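Local coordinates for protein Dot/Icm T4SS effector (Legionella pneumophila, PDB 6VVE) that is a secreted effector kinase that is activated by host inositol hexakisphosphate and binds ADP in its nucleotide pocket, at residues P180-N185 against V201-L206; E126-G131 against L167-L172; N6-G11 against K27-N32. All blocks are in the same frame, centred on the assembly; numbering follows the deposited sequence.

Contact 1 of 3, residues P180-N185 against V201-L206; sequences PDLANN and VKTIDL. With ADP (adenosine-5'-diphosphate), chain C.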
loop_
_atom_site.group_PDB
_atom_site.type_symbol
_atom_site.label_atom_id
_atom_site.label_comp_id
_atom_site.label_asym_id
_atom_site.label_seq_id
_atom_site.Cartn_x
_atom_site.Cartn_y
_atom_site.Cartn_z
ATOM N N PRO A 180 -2.137 -2.917 -6.002
ATOM C CA PRO A 180 -2.659 -3.727 -7.123
ATOM C C PRO A 180 -4.120 -3.458 -7.469
ATOM O O PRO A 180 -4.562 -3.847 -8.564
ATOM C CB PRO A 180 -2.470 -5.176 -6.635
ATOM C CG PRO A 180 -2.514 -5.058 -5.116
ATOM C CD PRO A 180 -1.877 -3.723 -4.791
ATOM N N ASP A 181 -4.891 -2.822 -6.580
ATOM C CA ASP A 181 -6.310 -2.571 -6.829
ATOM C C ASP A 181 -6.731 -1.319 -6.052
ATOM O O ASP A 181 -7.432 -1.373 -5.034
ATOM C CB ASP A 181 -7.172 -3.776 -6.442
ATOM C CG ASP A 181 -8.657 -3.554 -6.736
ATOM O OD1 ASP A 181 -8.980 -2.644 -7.542
ATOM O OD2 ASP A 181 -9.501 -4.281 -6.156
ATOM N N LEU A 182 -6.306 -0.155 -6.542
ATOM C CA LEU A 182 -6.735 1.113 -5.960
ATOM C C LEU A 182 -7.052 2.093 -7.082
ATOM O O LEU A 182 -8.120 2.714 -7.088
ATOM C CB LEU A 182 -5.667 1.679 -5.026
ATOM C CG LEU A 182 -6.017 2.995 -4.336
ATOM C CD1 LEU A 182 -7.332 2.884 -3.571
ATOM C CD2 LEU A 182 -4.888 3.417 -3.391
ATOM N N ALA A 183 -6.132 2.223 -8.037
ATOM C CA ALA A 183 -6.316 3.083 -9.209
ATOM C C ALA A 183 -5.457 2.489 -10.329
ATOM O O ALA A 183 -4.291 2.863 -10.504
ATOM C CB ALA A 183 -5.930 4.524 -8.915
ATOM N N ASN A 184 -6.028 1.522 -11.043
ATOM C CA ASN A 184 -5.269 0.826 -12.077
ATOM C C ASN A 184 -4.917 1.743 -13.242
ATOM O O ASN A 184 -3.889 1.537 -13.892
ATOM C CB ASN A 184 -6.055 -0.387 -12.584
ATOM C CG ASN A 184 -6.328 -1.403 -11.493
ATOM O OD1 ASN A 184 -5.666 -1.417 -10.457
ATOM N ND2 ASN A 184 -7.306 -2.267 -11.724
ATOM N N ASN A 185 -5.749 2.741 -13.517
ATOM C CA ASN A 185 -5.536 3.680 -14.609
ATOM C C ASN A 185 -6.364 4.929 -14.318
ATOM O O ASN A 185 -7.117 4.971 -13.332
ATOM C CB ASN A 185 -5.928 3.061 -15.960
ATOM C CG ASN A 185 -7.369 2.582 -15.986
ATOM O OD1 ASN A 185 -8.292 3.391 -16.028
ATOM N ND2 ASN A 185 -7.566 1.266 -15.953
ATOM N N VAL A 201 -6.219 8.093 6.804
ATOM C CA VAL A 201 -6.791 7.192 5.814
ATOM C C VAL A 201 -5.778 6.085 5.553
ATOM O O VAL A 201 -4.592 6.366 5.342
ATOM C CB VAL A 201 -7.152 7.940 4.520
ATOM C CG1 VAL A 201 -7.325 6.958 3.371
ATOM C CG2 VAL A 201 -8.406 8.754 4.722
ATOM N N LYS A 202 -6.243 4.838 5.582
ATOM C CA LYS A 202 -5.441 3.671 5.272
ATOM C C LYS A 202 -6.001 2.990 4.025
ATOM O O LYS A 202 -7.118 3.271 3.573
ATOM C CB LYS A 202 -5.427 2.687 6.446
ATOM C CG LYS A 202 -5.037 3.299 7.785
ATOM C CD LYS A 202 -5.215 2.285 8.914
ATOM C CE LYS A 202 -4.846 2.876 10.267
ATOM N NZ LYS A 202 -3.382 3.073 10.413
ATOM N N THR A 203 -5.215 2.081 3.464
ATOM C CA THR A 203 -5.637 1.313 2.304
ATOM C C THR A 203 -5.474 -0.175 2.593
ATOM O O THR A 203 -4.485 -0.599 3.207
ATOM C CB THR A 203 -4.848 1.690 1.045
ATOM O OG1 THR A 203 -5.423 1.011 -0.091
ATOM C CG2 THR A 203 -3.378 1.304 1.166
ATOM N N ILE A 204 -6.437 -0.968 2.123
ATOM C CA ILE A 204 -6.476 -2.401 2.380
ATOM C C ILE A 204 -6.420 -3.155 1.059
ATOM O O ILE A 204 -6.121 -2.575 0.009
ATOM C CB ILE A 204 -7.740 -2.772 3.177
ATOM C CG1 ILE A 204 -8.995 -2.293 2.443
ATOM C CG2 ILE A 204 -7.675 -2.165 4.568
ATOM C CD1 ILE A 204 -10.306 -2.773 3.065
ATOM N N ASP A 205 -6.722 -4.453 1.099
ATOM C CA ASP A 205 -6.699 -5.311 -0.090
ATOM C C ASP A 205 -5.278 -5.452 -0.628
ATOM O O ASP A 205 -5.054 -5.415 -1.840
ATOM C CB ASP A 205 -7.639 -4.779 -1.171
ATOM C CG ASP A 205 -7.970 -5.823 -2.227
ATOM O OD1 ASP A 205 -7.790 -7.029 -1.966
ATOM O OD2 ASP A 205 -8.407 -5.438 -3.330
ATOM N N LEU A 206 -4.314 -5.615 0.285
ATOM C CA LEU A 206 -2.908 -5.780 -0.069
ATOM C C LEU A 206 -2.388 -7.184 0.229
ATOM O O LEU A 206 -1.179 -7.361 0.439
ATOM C CB LEU A 206 -2.066 -4.736 0.670
ATOM C CG LEU A 206 -2.220 -3.279 0.254
ATOM C CD1 LEU A 206 -1.516 -2.358 1.239
ATOM C CD2 LEU A 206 -1.682 -3.056 -1.149
HETATM P PB ADP C . -11.889 -6.238 -2.052
HETATM O O1B ADP C . -11.656 -4.886 -2.697
HETATM O O2B ADP C . -13.308 -6.450 -1.594
HETATM O O3B ADP C . -11.291 -7.411 -2.810
HETATM P PA ADP C . -11.126 -7.249 0.493
HETATM O O1A ADP C . -9.754 -7.321 1.108
HETATM O O2A ADP C . -11.767 -8.500 -0.046
HETATM O O3A ADP C . -11.021 -6.161 -0.690
HETATM O "O5'" ADP C . -12.093 -6.611 1.597
HETATM C "C5'" ADP C . -13.505 -6.717 1.511
HETATM C "C4'" ADP C . -14.133 -5.997 2.676
HETATM O "O4'" ADP C . -13.726 -6.564 3.937
HETATM C "C3'" ADP C . -13.769 -4.493 2.734
HETATM O "O3'" ADP C . -14.644 -3.676 2.004
HETATM C "C2'" ADP C . -13.820 -4.195 4.248
HETATM O "O2'" ADP C . -15.106 -3.732 4.613
HETATM C "C1'" ADP C . -13.519 -5.545 4.924
HETATM N N9 ADP C . -12.113 -5.517 5.376
HETATM C C8 ADP C . -11.053 -5.918 4.642
HETATM N N7 ADP C . -9.898 -5.751 5.338
HETATM C C5 ADP C . -10.227 -5.237 6.535
HETATM C C6 ADP C . -9.491 -4.824 7.745
HETATM N N6 ADP C . -8.151 -4.948 7.794
HETATM N N1 ADP C . -10.201 -4.331 8.791
HETATM C C2 ADP C . -11.548 -4.209 8.744
HETATM N N3 ADP C . -12.273 -4.570 7.669
HETATM C C4 ADP C . -11.685 -5.082 6.559
#
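The flat groups here are two carboxylates, those of Asp181 and Asp205, whose planes are turned 74° apart. They meet through one oxygen each, Asp181 OD2 lying 3.2 Å from Asp205 OD2. Both atoms are acceptors and the groups carry like charge, so this is a proximity and not a bond. In Asp181, CG is anti to the backbone N (chi1 -178°), beside the carbonyl carbon; OD2 lies next to Asp205, while OD1 is hydrogen-bonded to Ser190. The opposing group faces the nucleotide as well: Asp205 OD2 comes to 3.4 Å from ADP O1B, and Asp205 CG to 3.4 Å from the bridging oxygen ADP O3A. A bound manganese ion about 4 Å from the side chain of Asp205 would offset the repulsion of these oxygens, consistent with their closeness. Behind the acids, Pro180 CD makes an apolar contact with Leu206 CD2 at 3.7 Å, the two side chains crossing at about a right angle. Leu182 CD2 lies 4.1 Å from Thr203 OG1, a hydroxyl hydrogen-bonded to Asn193 O. On the nucleotide side, Ile204 CD1 packs 3.6 Å from ADP C8. His179-Pro180-Asp181 and Asp205-Leu206 probably correspond to the HRD motif and the start of the DFG motif of protein kinases. Asn193 spans the two segments: its ND2 serves Asp181 O and, weakly, Asp205 OD2, and its backbone bonds to that of Ile204. Leu182 is inserted between helices 159-174 and 231-239, against Phe165, Leu169 and Val235, with Leu194 of strand 194-196 beside it.

Contact 2 of 3, residues E126-G131 against L167-L172; sequences EHFVLG and LALKEL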
loop_
_atom_site.group_PDB
_atom_site.type_symbol
_atom_site.label_atom_id
_atom_site.label_comp_id
_atom_site.label_asym_id
_atom_site.label_seq_id
_atom_site.Cartn_x
_atom_site.Cartn_y
_atom_site.Cartn_z
ATOM N N GLU A 126 1.864 3.170 8.658
ATOM C CA GLU A 126 0.530 3.303 9.231
ATOM C C GLU A 126 -0.561 3.435 8.172
ATOM O O GLU A 126 -1.729 3.180 8.476
ATOM C CB GLU A 126 0.486 4.521 10.169
ATOM C CG GLU A 126 0.820 5.848 9.482
ATOM C CD GLU A 126 2.223 6.344 9.792
ATOM O OE1 GLU A 126 3.159 5.514 9.863
ATOM O OE2 GLU A 126 2.384 7.571 9.975
ATOM N N HIS A 127 -0.215 3.832 6.952
ATOM C CA HIS A 127 -1.196 4.083 5.899
ATOM C C HIS A 127 -1.534 2.845 5.083
ATOM O O HIS A 127 -2.410 2.910 4.214
ATOM C CB HIS A 127 -0.687 5.177 4.957
ATOM C CG HIS A 127 -0.627 6.540 5.586
ATOM N ND1 HIS A 127 -1.749 7.318 5.786
ATOM C CD2 HIS A 127 0.421 7.267 6.043
ATOM C CE1 HIS A 127 -1.396 8.461 6.348
ATOM N NE2 HIS A 127 -0.085 8.454 6.518
ATOM N N PHE A 128 -0.871 1.724 5.329
ATOM C CA PHE A 128 -1.068 0.506 4.559
ATOM C C PHE A 128 -1.263 -0.664 5.513
ATOM O O PHE A 128 -0.584 -0.763 6.539
ATOM C CB PHE A 128 0.126 0.244 3.633
ATOM C CG PHE A 128 0.468 1.406 2.746
ATOM C CD1 PHE A 128 1.286 2.431 3.212
ATOM C CD2 PHE A 128 -0.034 1.490 1.459
ATOM C CE1 PHE A 128 1.594 3.511 2.400
ATOM C CE2 PHE A 128 0.273 2.568 0.649
ATOM C CZ PHE A 128 1.090 3.582 1.123
ATOM N N VAL A 129 -2.191 -1.552 5.179
ATOM C CA VAL A 129 -2.554 -2.680 6.050
ATOM C C VAL A 129 -1.958 -3.917 5.381
ATOM O O VAL A 129 -2.589 -4.603 4.586
ATOM C CB VAL A 129 -4.051 -2.797 6.260
ATOM C CG1 VAL A 129 -4.367 -4.040 7.081
ATOM C CG2 VAL A 129 -4.596 -1.558 6.931
ATOM N N LEU A 130 -0.730 -4.263 5.779
ATOM C CA LEU A 130 -0.098 -5.489 5.313
ATOM C C LEU A 130 -0.304 -6.604 6.341
ATOM O O LEU A 130 -0.795 -6.382 7.457
ATOM C CB LEU A 130 1.390 -5.264 5.047
ATOM C CG LEU A 130 1.708 -4.398 3.827
ATOM C CD1 LEU A 130 3.206 -4.106 3.728
ATOM C CD2 LEU A 130 1.225 -5.080 2.556
ATOM N N GLY A 131 0.083 -7.813 5.952
ATOM C CA GLY A 131 -0.141 -8.974 6.791
ATOM C C GLY A 131 0.612 -10.156 6.237
ATOM O O GLY A 131 1.474 -10.006 5.373
ATOM N N LEU A 167 0.215 11.554 -0.373
ATOM C CA LEU A 167 1.657 11.794 -0.352
ATOM C C LEU A 167 2.408 10.547 0.108
ATOM O O LEU A 167 3.514 10.260 -0.364
ATOM C CB LEU A 167 1.979 12.978 0.553
ATOM C CG LEU A 167 1.468 14.338 0.074
ATOM C CD1 LEU A 167 1.743 15.404 1.111
ATOM C CD2 LEU A 167 2.073 14.708 -1.267
ATOM N N ALA A 168 1.825 9.792 1.039
ATOM C CA ALA A 168 2.438 8.522 1.427
ATOM C C ALA A 168 2.435 7.537 0.262
ATOM O O ALA A 168 3.420 6.818 0.036
ATOM C CB ALA A 168 1.709 7.931 2.633
ATOM N N LEU A 169 1.325 7.480 -0.483
ATOM C CA LEU A 169 1.268 6.589 -1.640
ATOM C C LEU A 169 2.249 7.033 -2.720
ATOM O O LEU A 169 2.847 6.191 -3.411
ATOM C CB LEU A 169 -0.147 6.541 -2.191
ATOM C CG LEU A 169 -0.387 5.674 -3.426
ATOM C CD1 LEU A 169 0.023 4.238 -3.152
ATOM C CD2 LEU A 169 -1.860 5.752 -3.850
ATOM N N LYS A 170 2.431 8.349 -2.878
ATOM C CA LYS A 170 3.400 8.847 -3.848
ATOM C C LYS A 170 4.812 8.408 -3.489
ATOM O O LYS A 170 5.594 8.021 -4.368
ATOM C CB LYS A 170 3.332 10.367 -3.926
ATOM C CG LYS A 170 4.283 10.977 -4.950
ATOM C CD LYS A 170 4.232 12.504 -4.907
ATOM C CE LYS A 170 5.169 13.116 -5.942
ATOM N NZ LYS A 170 6.568 12.651 -5.782
ATOM N N GLU A 171 5.161 8.468 -2.203
ATOM C CA GLU A 171 6.462 7.966 -1.762
ATOM C C GLU A 171 6.619 6.503 -2.151
ATOM O O GLU A 171 7.694 6.073 -2.584
ATOM C CB GLU A 171 6.598 8.148 -0.247
ATOM C CG GLU A 171 8.017 8.318 0.245
ATOM C CD GLU A 171 8.078 8.787 1.691
ATOM O OE1 GLU A 171 7.015 9.120 2.257
ATOM O OE2 GLU A 171 9.192 8.825 2.260
ATOM N N LEU A 172 5.542 5.727 -2.026
ATOM C CA LEU A 172 5.563 4.341 -2.475
ATOM C C LEU A 172 5.760 4.255 -3.986
ATOM O O LEU A 172 6.645 3.535 -4.474
ATOM C CB LEU A 172 4.261 3.657 -2.062
ATOM C CG LEU A 172 4.178 2.144 -2.241
ATOM C CD1 LEU A 172 5.003 1.440 -1.170
ATOM C CD2 LEU A 172 2.723 1.681 -2.207
#
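Ala168 O is the polar atom at this contact: a single helical hydrogen bond from Leu172 N holds it at 3.2 Å, and the rim of the phenyl ring merely lies beside it, Phe128 CZ being 4.1 Å from Ala168 O. The oxygen sits at the edge of the ring, near its plane, so it meets the C-H rim and not the pi cloud. Leu169 CA occupies a similar place, 4.1 Å from Phe128 CZ and also close to the ring plane. The phenyl group thus enters edge first against the backbone of helix 159-174. Its chi1 of -53° sets CG anti to the carbonyl carbon; the atoms that touch the helix are CZ and CE2. Two leucines meet the same ring corner: Leu172 CD2 is 3.9 Å from Phe128 CE2, the side chains reaching toward each other tip to tip, whereas Leu169 CD1, 4.2 Å from Phe128 CE2, belongs to a side chain that crosses the phenyl at about a right angle. Phe210 packs edge-to-face with Phe128, and Leu119 of helix 102-121 touches it too. One residue earlier, His127 CD2 comes within 3.7 Å of Ala168 CB. The ring's ND1 is engaged elsewhere, bonding to Val201 O. Lying between helix 102-121 and strand 132-134, residues 126-131 probably correspond to the alphaC-beta4 loop of protein kinases, and helix 159-174 to alphaE, a pairing known from that fold. With no hydrogen bond across the interface and all five touching residues buried, its chemistry implies attachment by apolar packing, while Ala168 O is satisfied within the helix and His127 ND1 by strand 201-203.

Contact 3 of 3, residues N6-G11 against K27-N32; sequences NKIVNG and KIYRYN. With IHP (inositol hexakisphosphate), chain B.
A backbone carbon sits squarely on an aromatic face: Val9 CA lies 3.8 Å from the centroid of the Tyr29 ring and only 5° off its normal, a CH-pi contact over the centre. The same residue reaches the ring with a branch, Val9 CG1 being 3.8 Å from Tyr29 CE2. Tyr29 also holds Ile8, whose CG2 packs 3.9 Å from Tyr29 CB. Two residues on, Tyr31 packs against Lys7 and Ile8 of the helix. Ile8 CG1 comes to 3.7 Å from Tyr31 CD2, with the two side chains at about a right angle. Lys7 C stands above one face of the Tyr31 ring, offset toward the rim, and the amide Asn32 ND2 is over the opposite face. At the phenol end the aliphatic chain of the lysine passes by, Lys7 CD being 3.6 Å from Tyr31 OH. Gly11 brings its CA to 3.5 Å from Arg30 O in a CA-H...O contact, an approach that the absence of a CB permits, since one here would fall 2.4 Å from Arg30 O. The type I beta turn from Ile8 to Gly11 is closed by the bond from Gly11 N to Ile8 O. Between the tyrosines, the CB of Arg30 is directed away; a chi3 of 36° bends the chain at NE, and Arg30 NH1 donates to O36 of inositol hexakisphosphate at 2.9 Å with a 154° angle. This is the two-faced alternation of beta strand 26-30, carried one residue past its end, with a short N-terminal helix and turn on one face and the inositol hexakisphosphate site on the other.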
loop_
_atom_site.group_PDB
_atom_site.type_symbol
_atom_site.label_atom_id
_atom_site.label_comp_id
_atom_site.label_asym_id
_atom_site.label_seq_id
_atom_site.Cartn_x
_atom_site.Cartn_y
_atom_site.Cartn_z
ATOM N N ASN A 6 16.675 -7.744 20.730
ATOM C CA ASN A 6 17.190 -8.910 21.434
ATOM C C ASN A 6 16.140 -9.548 22.333
ATOM O O ASN A 6 16.244 -10.742 22.639
ATOM C CB ASN A 6 18.424 -8.524 22.241
ATOM C CG ASN A 6 19.536 -7.976 21.367
ATOM O OD1 ASN A 6 19.755 -6.765 21.298
ATOM N ND2 ASN A 6 20.239 -8.869 20.676
ATOM N N LYS A 7 15.131 -8.785 22.756
ATOM C CA LYS A 7 14.039 -9.362 23.529
ATOM C C LYS A 7 12.999 -10.015 22.628
ATOM O O LYS A 7 12.397 -11.026 23.010
ATOM C CB LYS A 7 13.378 -8.284 24.386
ATOM C CG LYS A 7 14.320 -7.605 25.367
ATOM C CD LYS A 7 13.574 -6.607 26.248
ATOM C CE LYS A 7 14.476 -6.043 27.338
ATOM N NZ LYS A 7 14.971 -7.105 28.269
ATOM N N ILE A 8 12.777 -9.455 21.437
ATOM C CA ILE A 8 11.792 -10.015 20.521
ATOM C C ILE A 8 12.224 -11.394 20.045
ATOM O O ILE A 8 11.399 -12.318 19.963
ATOM C CB ILE A 8 11.566 -9.057 19.337
ATOM C CG1 ILE A 8 10.868 -7.777 19.821
ATOM C CG2 ILE A 8 10.768 -9.747 18.244
ATOM C CD1 ILE A 8 10.929 -6.626 18.821
ATOM N N VAL A 9 13.514 -11.558 19.720
ATOM C CA VAL A 9 14.000 -12.845 19.249
ATOM C C VAL A 9 13.925 -13.910 20.338
ATOM O O VAL A 9 14.046 -15.108 20.042
ATOM C CB VAL A 9 15.442 -12.719 18.724
ATOM C CG1 VAL A 9 15.479 -11.823 17.498
ATOM C CG2 VAL A 9 16.358 -12.194 19.808
ATOM N N ASN A 10 13.742 -13.510 21.592
ATOM C CA ASN A 10 13.524 -14.452 22.680
ATOM C C ASN A 10 12.059 -14.840 22.836
ATOM O O ASN A 10 11.738 -15.670 23.694
ATOM C CB ASN A 10 14.039 -13.870 23.999
ATOM C CG ASN A 10 15.547 -13.922 24.104
ATOM O OD1 ASN A 10 16.196 -14.757 23.471
ATOM N ND2 ASN A 10 16.118 -13.031 24.913
ATOM N N GLY A 11 11.169 -14.263 22.031
ATOM C CA GLY A 11 9.767 -14.625 22.079
ATOM C C GLY A 11 9.500 -15.983 21.469
ATOM O O GLY A 11 10.407 -16.814 21.388
ATOM N N LYS A 27 12.587 -14.006 10.341
ATOM C CA LYS A 27 11.941 -14.835 11.348
ATOM C C LYS A 27 10.707 -14.104 11.854
ATOM O O LYS A 27 10.668 -12.868 11.869
ATOM C CB LYS A 27 12.872 -15.147 12.524
ATOM C CG LYS A 27 14.094 -15.979 12.166
ATOM C CD LYS A 27 13.728 -17.437 11.910
ATOM C CE LYS A 27 14.968 -18.255 11.558
ATOM N NZ LYS A 27 14.647 -19.679 11.262
ATOM N N ILE A 28 9.713 -14.875 12.297
ATOM C CA ILE A 28 8.482 -14.339 12.863
ATOM C C ILE A 28 8.434 -14.716 14.337
ATOM O O ILE A 28 8.580 -15.898 14.688
ATOM C CB ILE A 28 7.237 -14.870 12.132
ATOM C CG1 ILE A 28 7.335 -14.603 10.631
ATOM C CG2 ILE A 28 5.981 -14.241 12.717
ATOM C CD1 ILE A 28 7.402 -13.141 10.262
ATOM N N TYR A 29 8.228 -13.715 15.200
ATOM C CA TYR A 29 8.198 -13.923 16.638
ATOM C C TYR A 29 6.963 -13.265 17.235
ATOM O O TYR A 29 6.580 -12.159 16.832
ATOM C CB TYR A 29 9.442 -13.343 17.329
ATOM C CG TYR A 29 10.753 -13.939 16.883
ATOM C CD1 TYR A 29 11.171 -15.174 17.362
ATOM C CD2 TYR A 29 11.584 -13.262 15.998
ATOM C CE1 TYR A 29 12.382 -15.722 16.967
ATOM C CE2 TYR A 29 12.791 -13.798 15.600
ATOM C CZ TYR A 29 13.185 -15.030 16.087
ATOM O OH TYR A 29 14.383 -15.566 15.679
ATOM N N ARG A 30 6.356 -13.947 18.206
ATOM C CA ARG A 30 5.332 -13.363 19.062
ATOM C C ARG A 30 5.994 -12.949 20.370
ATOM O O ARG A 30 6.542 -13.795 21.087
ATOM C CB ARG A 30 4.190 -14.345 19.317
ATOM C CG ARG A 30 2.977 -13.701 19.992
ATOM C CD ARG A 30 1.829 -14.699 20.217
ATOM N NE ARG A 30 2.310 -16.031 20.567
ATOM C CZ ARG A 30 2.100 -17.127 19.840
ATOM N NH1 ARG A 30 1.391 -17.079 18.727
ATOM N NH2 ARG A 30 2.592 -18.285 20.249
ATOM N N TYR A 31 5.950 -11.655 20.678
ATOM C CA TYR A 31 6.577 -11.119 21.880
ATOM C C TYR A 31 5.632 -10.127 22.538
ATOM O O TYR A 31 5.318 -9.086 21.957
ATOM C CB TYR A 31 7.920 -10.452 21.547
ATOM C CG TYR A 31 8.487 -9.611 22.674
ATOM C CD1 TYR A 31 9.035 -10.206 23.804
ATOM C CD2 TYR A 31 8.477 -8.225 22.604
ATOM C CE1 TYR A 31 9.554 -9.442 24.834
ATOM C CE2 TYR A 31 8.995 -7.453 23.626
ATOM C CZ TYR A 31 9.533 -8.068 24.739
ATOM O OH TYR A 31 10.048 -7.303 25.759
ATOM N N ASN A 32 5.192 -10.448 23.748
ATOM C CA ASN A 32 4.289 -9.595 24.519
ATOM C C ASN A 32 3.082 -9.174 23.684
ATOM O O ASN A 32 2.832 -7.993 23.444
ATOM C CB ASN A 32 5.031 -8.371 25.067
ATOM C CG ASN A 32 5.975 -8.723 26.203
ATOM O OD1 ASN A 32 5.817 -9.754 26.863
ATOM N ND2 ASN A 32 6.961 -7.862 26.444
HETATM C C1 IHP B . -3.861 -17.068 17.793
HETATM C C2 IHP B . -4.215 -18.335 18.590
HETATM C C3 IHP B . -3.835 -19.603 17.822
HETATM C C4 IHP B . -2.345 -19.591 17.455
HETATM C C5 IHP B . -2.035 -18.377 16.559
HETATM C C6 IHP B . -2.432 -17.064 17.230
HETATM O O11 IHP B . -3.976 -15.946 18.648
HETATM P P1 IHP B . -5.224 -14.915 18.430
HETATM O O21 IHP B . -4.721 -13.495 18.515
HETATM O O31 IHP B . -5.871 -15.164 17.088
HETATM O O41 IHP B . -6.259 -15.149 19.528
HETATM O O12 IHP B . -5.604 -18.319 18.818
HETATM P P2 IHP B . -6.156 -18.524 20.361
HETATM O O22 IHP B . -5.000 -18.493 21.326
HETATM O O32 IHP B . -7.111 -17.410 20.687
HETATM O O42 IHP B . -6.858 -19.854 20.453
HETATM O O13 IHP B . -4.579 -19.631 16.637
HETATM P P3 IHP B . -5.305 -21.018 16.145
HETATM O O23 IHP B . -5.288 -22.038 17.272
HETATM O O33 IHP B . -6.745 -20.698 15.760
HETATM O O43 IHP B . -4.588 -21.582 14.938
HETATM O O14 IHP B . -2.017 -20.764 16.778
HETATM P P4 IHP B . -0.693 -21.595 17.303
HETATM O O24 IHP B . -0.895 -22.044 18.725
HETATM O O34 IHP B . 0.514 -20.672 17.257
HETATM O O44 IHP B . -0.462 -22.796 16.419
HETATM O O15 IHP B . -0.667 -18.342 16.291
HETATM P P5 IHP B . -0.150 -18.636 14.764
HETATM O O25 IHP B . 1.194 -19.334 14.817
HETATM O O35 IHP B . -1.134 -19.514 14.036
HETATM O O45 IHP B . -0.019 -17.317 14.034
HETATM O O16 IHP B . -2.353 -16.025 16.275
HETATM P P6 IHP B . -1.178 -14.879 16.424
HETATM O O26 IHP B . -1.792 -13.500 16.319
HETATM O O36 IHP B . -0.486 -15.023 17.757
HETATM O O46 IHP B . -0.171 -15.085 15.310
#

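Overall arrangement
From the N terminus, contact 3 closes first, folding helix 5-8 and its turn back onto strand 26-30 of the four-stranded antiparallel sheet. Contact 2 follows, closing a longer loop that brings the segment after helix 102-121 to helix 159-174. Contact 1 closes last, joining the loop after strand 177-178 to the end of strand 201-203, beside the nucleotide. All three run in series; none nests or crosses. Contacts 1 and 2 adjoin through strand 201-203, with Thr203 N 3.0 Å from His127 O, a probable hydrogen bond. Contact 3 stands apart, its nearest atoms about 8 Å from contact 2 and about 14 Å from contact 1.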